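Local structure of plasma serine protease inhibitor (Homo sapiens, 3DY0) at residues 238-241 / 242-245; 73-76 / 77-80; 50-53 / 54-58; 137-140 / 141-145; 15-18 / 19-23. The protein inhibits serine proteases irreversibly in blood plasma and other body fluids, in a heparin-dependent manner, as a member of the serpin family. All coordinates share one frame; numbering follows the deposited sequence.

Contact 1 (238-241 / 242-245)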
loop_
_atom_site.group_PDB
_atom_site.type_symbol
_atom_site.label_atom_id
_atom_site.label_comp_id
_atom_site.label_asym_id
_atom_site.label_seq_id
_atom_site.Cartn_x
_atom_site.Cartn_y
_atom_site.Cartn_z
ATOM N N LYS A 238 19.066 6.853 -13.980
ATOM C CA LYS A 238 18.806 7.567 -12.738
ATOM C C LYS A 238 17.707 7.026 -11.829
ATOM O O LYS A 238 17.281 7.724 -10.913
ATOM C CB LYS A 238 18.522 9.040 -13.042
ATOM C CG LYS A 238 19.691 9.788 -13.683
ATOM C CD LYS A 238 20.880 9.876 -12.739
ATOM C CE LYS A 238 22.001 10.716 -13.335
ATOM N NZ LYS A 238 23.110 10.911 -12.357
ATOM N N MET A 239 17.255 5.797 -12.056
ATOM C CA MET A 239 16.211 5.235 -11.197
ATOM C C MET A 239 16.650 5.167 -9.733
ATOM O O MET A 239 15.886 5.518 -8.843
ATOM C CB MET A 239 15.793 3.839 -11.673
ATOM C CG MET A 239 14.813 3.122 -10.731
ATOM S SD MET A 239 13.248 4.013 -10.444
ATOM C CE MET A 239 12.287 3.483 -11.879
ATOM N N GLN A 240 17.879 4.719 -9.482
ATOM C CA GLN A 240 18.371 4.619 -8.110
ATOM C C GLN A 240 18.390 5.997 -7.457
ATOM O O GLN A 240 18.015 6.159 -6.291
ATOM C CB GLN A 240 19.781 4.017 -8.094
ATOM C CG GLN A 240 20.315 3.738 -6.697
ATOM C CD GLN A 240 19.471 2.727 -5.942
ATOM O OE1 GLN A 240 19.284 1.596 -6.393
ATOM N NE2 GLN A 240 18.956 3.130 -4.785
ATOM N N GLN A 241 18.825 6.993 -8.223
ATOM C CA GLN A 241 18.891 8.363 -7.741
ATOM C C GLN A 241 17.499 8.866 -7.372
ATOM O O GLN A 241 17.319 9.527 -6.350
ATOM C CB GLN A 241 19.507 9.259 -8.818
ATOM C CG GLN A 241 19.574 10.729 -8.446
ATOM C CD GLN A 241 20.464 11.512 -9.386
ATOM O OE1 GLN A 241 21.681 11.308 -9.421
ATOM N NE2 GLN A 241 19.867 12.406 -10.161
ATOM N N VAL A 242 16.514 8.556 -8.209
ATOM C CA VAL A 242 15.148 8.978 -7.934
ATOM C C VAL A 242 14.632 8.261 -6.690
ATOM O O VAL A 242 14.044 8.883 -5.807
ATOM C CB VAL A 242 14.224 8.696 -9.145
ATOM C CG1 VAL A 242 12.758 8.866 -8.755
ATOM C CG2 VAL A 242 14.569 9.657 -10.281
ATOM N N GLU A 243 14.868 6.956 -6.608
ATOM C CA GLU A 243 14.421 6.184 -5.448
ATOM C C GLU A 243 15.029 6.735 -4.158
ATOM O O GLU A 243 14.346 6.841 -3.138
ATOM C CB GLU A 243 14.791 4.707 -5.620
ATOM C CG GLU A 243 14.042 4.022 -6.756
ATOM C CD GLU A 243 14.485 2.590 -6.969
ATOM O OE1 GLU A 243 15.702 2.372 -7.139
ATOM O OE2 GLU A 243 13.624 1.686 -6.974
ATOM N N ASN A 244 16.308 7.096 -4.200
ATOM C CA ASN A 244 16.966 7.644 -3.016
ATOM C C ASN A 244 16.372 8.989 -2.602
ATOM O O ASN A 244 16.401 9.355 -1.424
ATOM C CB ASN A 244 18.472 7.819 -3.260
ATOM C CG ASN A 244 19.188 6.501 -3.505
ATOM O OD1 ASN A 244 18.778 5.452 -3.007
ATOM N ND2 ASN A 244 20.279 6.557 -4.261
ATOM N N GLY A 245 15.825 9.718 -3.572
ATOM C CA GLY A 245 15.254 11.022 -3.290
ATOM C C GLY A 245 13.781 11.051 -2.930
ATOM O O GLY A 245 13.254 12.099 -2.548
HETATM O O HOH W 1 16.635 0.547 -5.163
#
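Lys238 O accepts Val242 N at 2.9 Å, and Met239 O and Gln240 O receive Glu243 N and Asn244 N in the same i to i+4 pattern. This is the short helix 239-245 of the serpin fold, with Lys238 at its N-cap position. The last such bond, Gly245 N to Gln241 O, is weak.

Gln240 and Asn244 are joined by their side chains. Gln240 CG is anti to the backbone N, and the bend at chi2 (62°) turns the amide forward, toward the next turn and Asn244. Gln240 NE2 then donates to Asn244 OD1 at 2.9 Å. The oxygen lies in the plane of the Gln240 amide, but the donor stands above the carbonyl plane of Asn244. A water donates to Gln240 OE1 and to Glu243 OE1 and so bridges the Gln240 amide and the Glu243 carboxylate.

Met239 SD rests on Glu243 CG at 3.8 Å. The other carboxylate oxygen, Glu243 OE2, bonds to Tyr17 OH and forms a salt bridge with a basic side chain of the bound peptide. Bound heparin sugar comes within about 7 Å of Gly245. On the N-terminal turn, Lys238 NZ reaches Gln241 OE1 at 3.3 Å, while Gln241 NE2 donates to Leu214 O.

Contact 2 (73-76 / 77-80)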
loop_
_atom_site.group_PDB
_atom_site.type_symbol
_atom_site.label_atom_id
_atom_site.label_comp_id
_atom_site.label_asym_id
_atom_site.label_seq_id
_atom_site.Cartn_x
_atom_site.Cartn_y
_atom_site.Cartn_z
ATOM N N ARG A 73 -7.061 9.701 15.344
ATOM C CA ARG A 73 -8.164 10.577 14.955
ATOM C C ARG A 73 -8.176 10.739 13.437
ATOM O O ARG A 73 -9.235 10.718 12.809
ATOM C CB ARG A 73 -8.014 11.953 15.611
ATOM C CG ARG A 73 -9.225 12.861 15.423
ATOM C CD ARG A 73 -8.817 14.325 15.391
ATOM N NE ARG A 73 -8.030 14.637 14.198
ATOM C CZ ARG A 73 -8.503 14.592 12.956
ATOM N NH1 ARG A 73 -7.713 14.886 11.932
ATOM N NH2 ARG A 73 -9.770 14.263 12.737
ATOM N N GLY A 74 -6.991 10.900 12.854
ATOM C CA GLY A 74 -6.881 11.055 11.414
ATOM C C GLY A 74 -7.386 9.836 10.662
ATOM O O GLY A 74 -8.093 9.966 9.662
ATOM N N PHE A 75 -7.023 8.648 11.138
ATOM C CA PHE A 75 -7.464 7.419 10.493
ATOM C C PHE A 75 -8.956 7.190 10.700
ATOM O O PHE A 75 -9.632 6.684 9.813
ATOM C CB PHE A 75 -6.669 6.213 11.012
ATOM C CG PHE A 75 -5.368 5.987 10.287
ATOM C CD1 PHE A 75 -5.307 6.060 8.900
ATOM C CD2 PHE A 75 -4.210 5.675 10.990
ATOM C CE1 PHE A 75 -4.112 5.823 8.217
ATOM C CE2 PHE A 75 -3.005 5.435 10.315
ATOM C CZ PHE A 75 -2.959 5.509 8.931
ATOM N N GLN A 76 -9.464 7.553 11.873
ATOM C CA GLN A 76 -10.891 7.399 12.147
ATOM C C GLN A 76 -11.673 8.311 11.195
ATOM O O GLN A 76 -12.708 7.924 10.651
ATOM C CB GLN A 76 -11.200 7.779 13.598
ATOM C CG GLN A 76 -12.675 7.693 13.950
ATOM C CD GLN A 76 -12.982 8.306 15.303
ATOM O OE1 GLN A 76 -12.606 9.445 15.577
ATOM N NE2 GLN A 76 -13.673 7.555 16.153
ATOM N N GLN A 77 -11.169 9.523 10.993
ATOM C CA GLN A 77 -11.822 10.478 10.104
ATOM C C GLN A 77 -11.835 9.940 8.675
ATOM O O GLN A 77 -12.832 10.054 7.965
ATOM C CB GLN A 77 -11.087 11.822 10.147
ATOM C CG GLN A 77 -11.700 12.903 9.268
ATOM C CD GLN A 77 -10.862 14.168 9.242
ATOM O OE1 GLN A 77 -10.508 14.710 10.287
ATOM N NE2 GLN A 77 -10.542 14.643 8.044
ATOM N N LEU A 78 -10.719 9.352 8.259
ATOM C CA LEU A 78 -10.597 8.795 6.918
ATOM C C LEU A 78 -11.620 7.688 6.691
ATOM O O LEU A 78 -12.300 7.658 5.666
ATOM C CB LEU A 78 -9.183 8.248 6.707
ATOM C CG LEU A 78 -8.918 7.508 5.391
ATOM C CD1 LEU A 78 -9.192 8.429 4.207
ATOM C CD2 LEU A 78 -7.476 7.024 5.369
ATOM N N LEU A 79 -11.722 6.773 7.648
ATOM C CA LEU A 79 -12.667 5.669 7.546
ATOM C C LEU A 79 -14.109 6.165 7.512
ATOM O O LEU A 79 -14.924 5.654 6.745
ATOM C CB LEU A 79 -12.463 4.695 8.707
ATOM C CG LEU A 79 -11.149 3.907 8.635
ATOM C CD1 LEU A 79 -10.898 3.181 9.949
ATOM C CD2 LEU A 79 -11.211 2.913 7.476
ATOM N N GLN A 80 -14.417 7.159 8.338
ATOM C CA GLN A 80 -15.764 7.713 8.380
ATOM C C GLN A 80 -16.086 8.435 7.078
ATOM O O GLN A 80 -17.209 8.359 6.578
ATOM C CB GLN A 80 -15.908 8.673 9.566
ATOM C CG GLN A 80 -15.823 7.986 10.921
ATOM C CD GLN A 80 -15.941 8.955 12.082
ATOM O OE1 GLN A 80 -15.903 8.553 13.246
ATOM N NE2 GLN A 80 -16.084 10.236 11.773
#
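Arg73 and Gln77, one turn apart on helix 65-81, run alongside each other with their ends in the same direction. This is helix D of the serpin fold. The polar side-chain bonds come first. Arg73 NH2 donates to Gln77 OE1 at 2.6 Å, with a nearly straight N-H to O angle of 160°. The oxygen sits at the edge of the guanidinium, close to its plane. Arg73 NH1 adds a weak bond to the same oxygen at 3.2 Å. The bend at chi3 (67°) curls the arginine toward the glutamine. NH1 also forms a salt bridge with Glu70, and Gln77 NE2 bonds to Glu81 OE1. A polar row thus runs along this side of the helix, one turn at a time.

The backbone bonds are regular. Gln77 N meets Arg73 O at 2.9 Å, and the next three residues repeat the i to i+4 pattern.

The apolar contacts are few. Leu78 CD2 approaches the edge of the Phe75 ring, 4.3 Å from Phe75 CD1. Leu79 CG lies 3.4 Å from Phe75 O. Gln80 has two conformers, so its approach to Gln76 is less certain; Gln76 NE2 itself donates to Thr115 O.

The apolar side faces the protein. Phe75 packs on Ser37, Met38 and Ala41 of helix 33-45 and on Tyr117 of helix 107-117. Leu78 and Leu79 rest on Leu93 of strand 90-99, so the helix packs against helices 33-45 and 107-117 and strand 90-99.

Contact 3 (50-53 / 54-58)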
loop_
_atom_site.group_PDB
_atom_site.type_symbol
_atom_site.label_atom_id
_atom_site.label_comp_id
_atom_site.label_asym_id
_atom_site.label_seq_id
_atom_site.Cartn_x
_atom_site.Cartn_y
_atom_site.Cartn_z
ATOM N N SER A 50 8.784 -0.157 24.791
ATOM C CA SER A 50 9.624 -0.085 23.598
ATOM C C SER A 50 8.940 -0.595 22.334
ATOM O O SER A 50 9.203 -0.097 21.238
ATOM C CB SER A 50 10.926 -0.859 23.818
ATOM O OG SER A 50 11.768 -0.192 24.742
ATOM N N THR A 51 8.071 -1.589 22.483
ATOM C CA THR A 51 7.365 -2.155 21.333
ATOM C C THR A 51 6.494 -1.100 20.658
ATOM O O THR A 51 6.480 -0.977 19.431
ATOM C CB THR A 51 6.488 -3.351 21.755
ATOM O OG1 THR A 51 7.332 -4.406 22.231
ATOM C CG2 THR A 51 5.670 -3.863 20.576
ATOM N N LYS A 52 5.765 -0.340 21.468
ATOM C CA LYS A 52 4.902 0.716 20.950
ATOM C C LYS A 52 5.740 1.883 20.425
ATOM O O LYS A 52 5.426 2.473 19.385
ATOM C CB LYS A 52 3.962 1.194 22.060
ATOM C CG LYS A 52 3.015 2.304 21.656
ATOM C CD LYS A 52 2.170 2.702 22.854
ATOM C CE LYS A 52 1.201 3.803 22.511
ATOM N NZ LYS A 52 0.345 4.132 23.682
ATOM N N MET A 53 6.809 2.211 21.145
ATOM C CA MET A 53 7.690 3.303 20.746
ATOM C C MET A 53 8.217 3.104 19.329
ATOM O O MET A 53 8.160 4.013 18.500
ATOM C CB MET A 53 8.873 3.412 21.713
ATOM C CG MET A 53 8.504 3.848 23.120
ATOM S SD MET A 53 9.957 3.953 24.190
ATOM C CE MET A 53 10.571 5.582 23.767
ATOM N N GLN A 54 8.733 1.910 19.056
ATOM C CA GLN A 54 9.275 1.612 17.735
ATOM C C GLN A 54 8.227 1.767 16.650
ATOM O O GLN A 54 8.518 2.278 15.570
ATOM C CB GLN A 54 9.834 0.194 17.684
ATOM C CG GLN A 54 10.964 -0.070 18.658
ATOM C CD GLN A 54 11.513 -1.472 18.515
ATOM O OE1 GLN A 54 10.816 -2.372 18.053
ATOM N NE2 GLN A 54 12.766 -1.669 18.920
ATOM N N ILE A 55 7.006 1.322 16.929
ATOM C CA ILE A 55 5.946 1.428 15.931
ATOM C C ILE A 55 5.603 2.884 15.626
ATOM O O ILE A 55 5.498 3.269 14.461
ATOM C CB ILE A 55 4.673 0.683 16.376
ATOM C CG1 ILE A 55 4.957 -0.817 16.480
ATOM C CG2 ILE A 55 3.547 0.926 15.369
ATOM C CD1 ILE A 55 3.835 -1.614 17.114
ATOM N N LEU A 56 5.437 3.700 16.662
ATOM C CA LEU A 56 5.104 5.103 16.432
ATOM C C LEU A 56 6.241 5.848 15.738
ATOM O O LEU A 56 6.004 6.653 14.837
ATOM C CB LEU A 56 4.746 5.792 17.753
ATOM C CG LEU A 56 3.528 5.224 18.489
ATOM C CD1 LEU A 56 3.244 6.073 19.720
ATOM C CD2 LEU A 56 2.319 5.215 17.567
ATOM N N GLU A 57 7.479 5.582 16.149
ATOM C CA GLU A 57 8.615 6.245 15.525
ATOM C C GLU A 57 8.763 5.778 14.081
ATOM O O GLU A 57 9.122 6.561 13.204
ATOM C CB GLU A 57 9.901 5.964 16.307
ATOM C CG GLU A 57 9.913 6.570 17.702
ATOM C CD GLU A 57 11.276 6.492 18.366
ATOM O OE1 GLU A 57 11.379 6.868 19.553
ATOM O OE2 GLU A 57 12.246 6.065 17.702
ATOM N N GLY A 58 8.469 4.503 13.839
ATOM C CA GLY A 58 8.566 3.962 12.494
ATOM C C GLY A 58 7.567 4.603 11.547
ATOM O O GLY A 58 7.813 4.721 10.343
HETATM O O HOH W 2 8.081 -3.086 17.860
#
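Lys52 and Leu56 meet one turn apart on helix 49-58 of the serpin fold, where Lys52 CE comes 4.1 Å from Leu56 CD1. The lysine chain is fully extended, so its methylene carbons pass the leucine and its NZ goes on to a salt bridge with Glu68. Leu56 itself packs on Glu68 and Leu71 of helix 65-81. Their backbones are tied by Leu56 N to Lys52 O at 3.0 Å.

Gln54 runs out extended beside the preceding turn. Its CG stands beside its own backbone N (chi1 -61°), which brings Gln54 CG within 3.1 Å of Ser50 O. A water donates to both Thr51 O and Gln54 OE1, the latter at 2.8 Å. Thr51 O accepts both the water and a weak bond from Ile55 N (3.4 Å). Gln54 OE1 also accepts from the backbone N atoms of Ser288 and Asn289.

Met53 contributes mainly through its backbone. Met53 O accepts Glu57 N at 2.9 Å, and Glu57 CG lies 3.2 Å from the same oxygen. The Met53 side chain has two conformers and is less well defined.

Three donors therefore converge on Gln54 OE1, which should fix the rotation of this amide.

Contact 4 (137-140 / 141-145)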
loop_
_atom_site.group_PDB
_atom_site.type_symbol
_atom_site.label_atom_id
_atom_site.label_comp_id
_atom_site.label_asym_id
_atom_site.label_seq_id
_atom_site.Cartn_x
_atom_site.Cartn_y
_atom_site.Cartn_z
ATOM N N ASN A 137 -9.484 -15.772 4.015
ATOM C CA ASN A 137 -9.197 -15.501 2.609
ATOM C C ASN A 137 -10.466 -15.163 1.836
ATOM O O ASN A 137 -10.439 -14.321 0.939
ATOM C CB ASN A 137 -8.483 -16.684 1.948
ATOM C CG ASN A 137 -7.035 -16.809 2.386
ATOM O OD1 ASN A 137 -6.440 -15.849 2.870
ATOM N ND2 ASN A 137 -6.453 -17.990 2.197
ATOM N N ASP A 138 -11.578 -15.818 2.169
ATOM C CA ASP A 138 -12.837 -15.527 1.491
ATOM C C ASP A 138 -13.289 -14.110 1.830
ATOM O O ASP A 138 -13.838 -13.406 0.981
ATOM C CB ASP A 138 -13.938 -16.510 1.906
ATOM C CG ASP A 138 -13.799 -17.868 1.239
ATOM O OD1 ASP A 138 -13.045 -17.981 0.250
ATOM O OD2 ASP A 138 -14.462 -18.823 1.700
ATOM N N TYR A 139 -13.068 -13.704 3.080
ATOM C CA TYR A 139 -13.445 -12.366 3.527
ATOM C C TYR A 139 -12.635 -11.326 2.768
ATOM O O TYR A 139 -13.189 -10.359 2.253
ATOM C CB TYR A 139 -13.186 -12.201 5.030
ATOM C CG TYR A 139 -13.363 -10.784 5.540
ATOM C CD1 TYR A 139 -14.630 -10.262 5.795
ATOM C CD2 TYR A 139 -12.257 -9.966 5.767
ATOM C CE1 TYR A 139 -14.793 -8.954 6.265
ATOM C CE2 TYR A 139 -12.408 -8.660 6.240
ATOM C CZ TYR A 139 -13.674 -8.163 6.486
ATOM O OH TYR A 139 -13.817 -6.877 6.960
ATOM N N VAL A 140 -11.321 -11.525 2.710
ATOM C CA VAL A 140 -10.448 -10.591 2.006
ATOM C C VAL A 140 -10.787 -10.523 0.523
ATOM O O VAL A 140 -10.796 -9.443 -0.071
ATOM C CB VAL A 140 -8.968 -10.976 2.187
ATOM C CG1 VAL A 140 -8.082 -10.121 1.283
ATOM C CG2 VAL A 140 -8.569 -10.783 3.649
ATOM N N ALA A 141 -11.070 -11.676 -0.076
ATOM C CA ALA A 141 -11.420 -11.715 -1.489
ATOM C C ALA A 141 -12.718 -10.949 -1.733
ATOM O O ALA A 141 -12.844 -10.221 -2.716
ATOM C CB ALA A 141 -11.566 -13.157 -1.952
ATOM N N LYS A 142 -13.686 -11.112 -0.836
ATOM C CA LYS A 142 -14.959 -10.425 -0.982
ATOM C C LYS A 142 -14.783 -8.912 -0.888
ATOM O O LYS A 142 -15.305 -8.163 -1.720
ATOM C CB LYS A 142 -15.941 -10.886 0.101
ATOM C CG LYS A 142 -17.293 -10.195 0.039
ATOM C CD LYS A 142 -18.154 -10.562 1.241
ATOM C CE LYS A 142 -19.483 -9.824 1.219
ATOM N NZ LYS A 142 -20.275 -10.061 2.461
ATOM N N GLN A 143 -14.043 -8.465 0.123
ATOM C CA GLN A 143 -13.813 -7.039 0.326
ATOM C C GLN A 143 -12.980 -6.390 -0.773
ATOM O O GLN A 143 -13.040 -5.175 -0.961
ATOM C CB GLN A 143 -13.147 -6.794 1.682
ATOM C CG GLN A 143 -13.956 -7.292 2.871
ATOM C CD GLN A 143 -15.396 -6.818 2.838
ATOM O OE1 GLN A 143 -15.668 -5.619 2.762
ATOM N NE2 GLN A 143 -16.328 -7.761 2.894
ATOM N N THR A 144 -12.199 -7.188 -1.494
ATOM C CA THR A 144 -11.374 -6.646 -2.569
ATOM C C THR A 144 -11.922 -7.054 -3.931
ATOM O O THR A 144 -11.205 -7.063 -4.929
ATOM C CB THR A 144 -9.904 -7.091 -2.443
ATOM O OG1 THR A 144 -9.817 -8.515 -2.528
ATOM C CG2 THR A 144 -9.324 -6.628 -1.116
ATOM N N LYS A 145 -13.209 -7.387 -3.949
ATOM C CA LYS A 145 -13.905 -7.778 -5.166
ATOM C C LYS A 145 -13.128 -8.776 -6.016
ATOM O O LYS A 145 -13.027 -8.635 -7.241
ATOM C CB LYS A 145 -14.256 -6.530 -5.980
ATOM C CG LYS A 145 -15.115 -5.532 -5.208
ATOM C CD LYS A 145 -15.633 -4.418 -6.105
#
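Two torsions bring Tyr139 and Gln143 together: Tyr139 CG stands anti to the backbone N (chi1 172°), and Gln143 CG lies beside its own backbone N (chi1 -59°). Gln143 CG is thereby set over one face of the ring, 3.9 Å from its centroid, in a CH-pi contact. The carbon sits toward the rim, 3.7 Å from Tyr139 CZ. The bend at chi2 then lays the Gln143 amide along the ring, turned only 23° from its plane. Gln143 has a second conformer, so this contact may not be fully occupied. The tyrosine has further partners: OH bonds to Asp120 OD1, and Phe98 meets the ring edge-to-face.

At the C-terminal end of helix 129-143, Thr144 OG1 is placed between its backbone N and carbonyl carbon. From there Thr144 OG1 donates to Val140 O at 2.8 Å. Thr144 N gives the same oxygen a weak bond at 3.0 Å. A Schellman motif closes the helix, with Gly146 N to Ala141 O and Lys145 N to Lys142 O at 3.2 Å.

The helix lies across the main serpin sheet. Val140 and Thr144 touch Ala329 and Ala327 of strand 323-335, the inserted reactive centre loop of this cleaved form. Thr144 OG1 also accepts Ile148 N, so one buried hydroxyl both satisfies the last-turn carbonyl and ties the helix end to the loop that follows.

Contact 5 (15-18 / 19-23)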
loop_
_atom_site.group_PDB
_atom_site.type_symbol
_atom_site.label_atom_id
_atom_site.label_comp_id
_atom_site.label_asym_id
_atom_site.label_seq_id
_atom_site.Cartn_x
_atom_site.Cartn_y
_atom_site.Cartn_z
ATOM N N ASP A 15 10.764 4.989 3.249
ATOM C CA ASP A 15 11.820 4.176 3.826
ATOM C C ASP A 15 11.384 2.731 3.570
ATOM O O ASP A 15 12.211 1.859 3.307
ATOM C CB ASP A 15 11.954 4.438 5.327
ATOM C CG ASP A 15 12.678 5.740 5.630
ATOM O OD1 ASP A 15 12.737 6.125 6.816
ATOM O OD2 ASP A 15 13.195 6.375 4.688
ATOM N N LEU A 16 10.078 2.479 3.634
ATOM C CA LEU A 16 9.575 1.131 3.373
ATOM C C LEU A 16 9.791 0.798 1.900
ATOM O O LEU A 16 10.249 -0.297 1.560
ATOM C CB LEU A 16 8.084 1.019 3.720
ATOM C CG LEU A 16 7.443 -0.345 3.422
ATOM C CD1 LEU A 16 8.256 -1.468 4.053
ATOM C CD2 LEU A 16 6.017 -0.356 3.953
ATOM N N TYR A 17 9.469 1.741 1.023
ATOM C CA TYR A 17 9.660 1.512 -0.402
ATOM C C TYR A 17 11.107 1.108 -0.677
ATOM O O TYR A 17 11.368 0.124 -1.366
ATOM C CB TYR A 17 9.347 2.772 -1.215
ATOM C CG TYR A 17 9.729 2.607 -2.667
ATOM C CD1 TYR A 17 8.843 2.046 -3.587
ATOM C CD2 TYR A 17 11.027 2.896 -3.096
ATOM C CE1 TYR A 17 9.245 1.771 -4.901
ATOM C CE2 TYR A 17 11.438 2.620 -4.391
ATOM C CZ TYR A 17 10.547 2.057 -5.288
ATOM O OH TYR A 17 10.979 1.753 -6.557
ATOM N N ARG A 18 12.047 1.885 -0.146
ATOM C CA ARG A 18 13.459 1.600 -0.367
ATOM C C ARG A 18 13.898 0.247 0.187
ATOM O O ARG A 18 14.719 -0.433 -0.428
ATOM C CB ARG A 18 14.323 2.729 0.203
ATOM C CG ARG A 18 14.359 3.970 -0.691
ATOM C CD ARG A 18 15.284 5.049 -0.122
ATOM N NE ARG A 18 14.680 5.750 1.004
ATOM C CZ ARG A 18 13.889 6.813 0.888
ATOM N NH1 ARG A 18 13.611 7.311 -0.313
ATOM N NH2 ARG A 18 13.371 7.373 1.971
ATOM N N ALA A 19 13.353 -0.150 1.334
ATOM C CA ALA A 19 13.699 -1.445 1.917
ATOM C C ALA A 19 13.245 -2.562 0.975
ATOM O O ALA A 19 13.977 -3.527 0.735
ATOM C CB ALA A 19 13.032 -1.604 3.281
ATOM N N LEU A 20 12.032 -2.427 0.444
ATOM C CA LEU A 20 11.494 -3.422 -0.477
ATOM C C LEU A 20 12.302 -3.461 -1.772
ATOM O O LEU A 20 12.635 -4.536 -2.277
ATOM C CB LEU A 20 10.026 -3.110 -0.789
ATOM C CG LEU A 20 9.070 -3.212 0.402
ATOM C CD1 LEU A 20 7.653 -2.876 -0.064
ATOM C CD2 LEU A 20 9.132 -4.622 0.992
ATOM N N ALA A 21 12.628 -2.286 -2.303
ATOM C CA ALA A 21 13.395 -2.191 -3.541
ATOM C C ALA A 21 14.778 -2.811 -3.392
ATOM O O ALA A 21 15.261 -3.508 -4.289
ATOM C CB ALA A 21 13.525 -0.729 -3.959
ATOM N N SER A 22 15.413 -2.554 -2.255
ATOM C CA SER A 22 16.742 -3.087 -1.995
ATOM C C SER A 22 16.718 -4.593 -1.801
ATOM O O SER A 22 17.680 -5.283 -2.145
ATOM C CB SER A 22 17.347 -2.420 -0.760
ATOM O OG SER A 22 17.671 -1.066 -1.028
ATOM N N ALA A 23 15.616 -5.103 -1.261
ATOM C CA ALA A 23 15.482 -6.537 -1.019
ATOM C C ALA A 23 15.241 -7.330 -2.301
ATOM O O ALA A 23 15.475 -8.540 -2.341
ATOM C CB ALA A 23 14.351 -6.792 -0.031
#
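Leu16 and Leu20 provide the first apolar contact of this pair of turns in helix 12-23. Leu16 CD1 comes 4.1 Å from Leu20 CG. In the second, Tyr17 CE2 lies 4.0 Å from Ala21 CB, the methyl meeting the ring obliquely. All four side chains also pack on strand 29-31: the leucines on Phe31, and Tyr17 and Ala21 on Ile29.

The backbone bonds follow the i to i+4 pattern. Ala21 N reaches Tyr17 O at 2.9 Å and Leu20 N reaches Leu16 O at 3.0 Å. Ala19 N and Ser22 N are bound in the same way to Asp15 O and Arg18 O.

The charged contact lies on another side of the helix. Arg18 NH2 forms a salt bridge with Asp15 OD2 at 2.9 Å, and the oxygen sits at the edge of the guanidinium, near its plane. A bend at chi3 (-76°) turns the arginine back toward the aspartate. Arg18 NH1 bonds to the backbone oxygens of Glu243 and Leu246, and Asp15 OD1 accepts Asp11 N.

This is helix A of the serpin fold; here its apolar side faces strand 29-31. Its arginine binds backbone oxygens around the C-terminal part of helix 239-245, with its side chain about 11 Å from a bound heparin sugar.

Overall arrangement
All five contacts lie on serpin helices or at their ends. Contacts 1 and 5 touch, with centres 12 Å apart, and join helix 239-245 to helix 12-23 through carboxylate, hydroxyl and arginine groups. Contact 5 is nearest the centre of the chain and relies more on apolar packing. Contact 2 is a surface contact, with a polar row outside and apolar residues inside. Contact 3 is partly buried, and its helix and that of contact 2 follow each other in the chain and are linked by a salt bridge. Contact 4 lies across the chain's centre from contacts 1 and 5. It packs on the inserted strand, and it combines a CH-pi contact with a capped helix end.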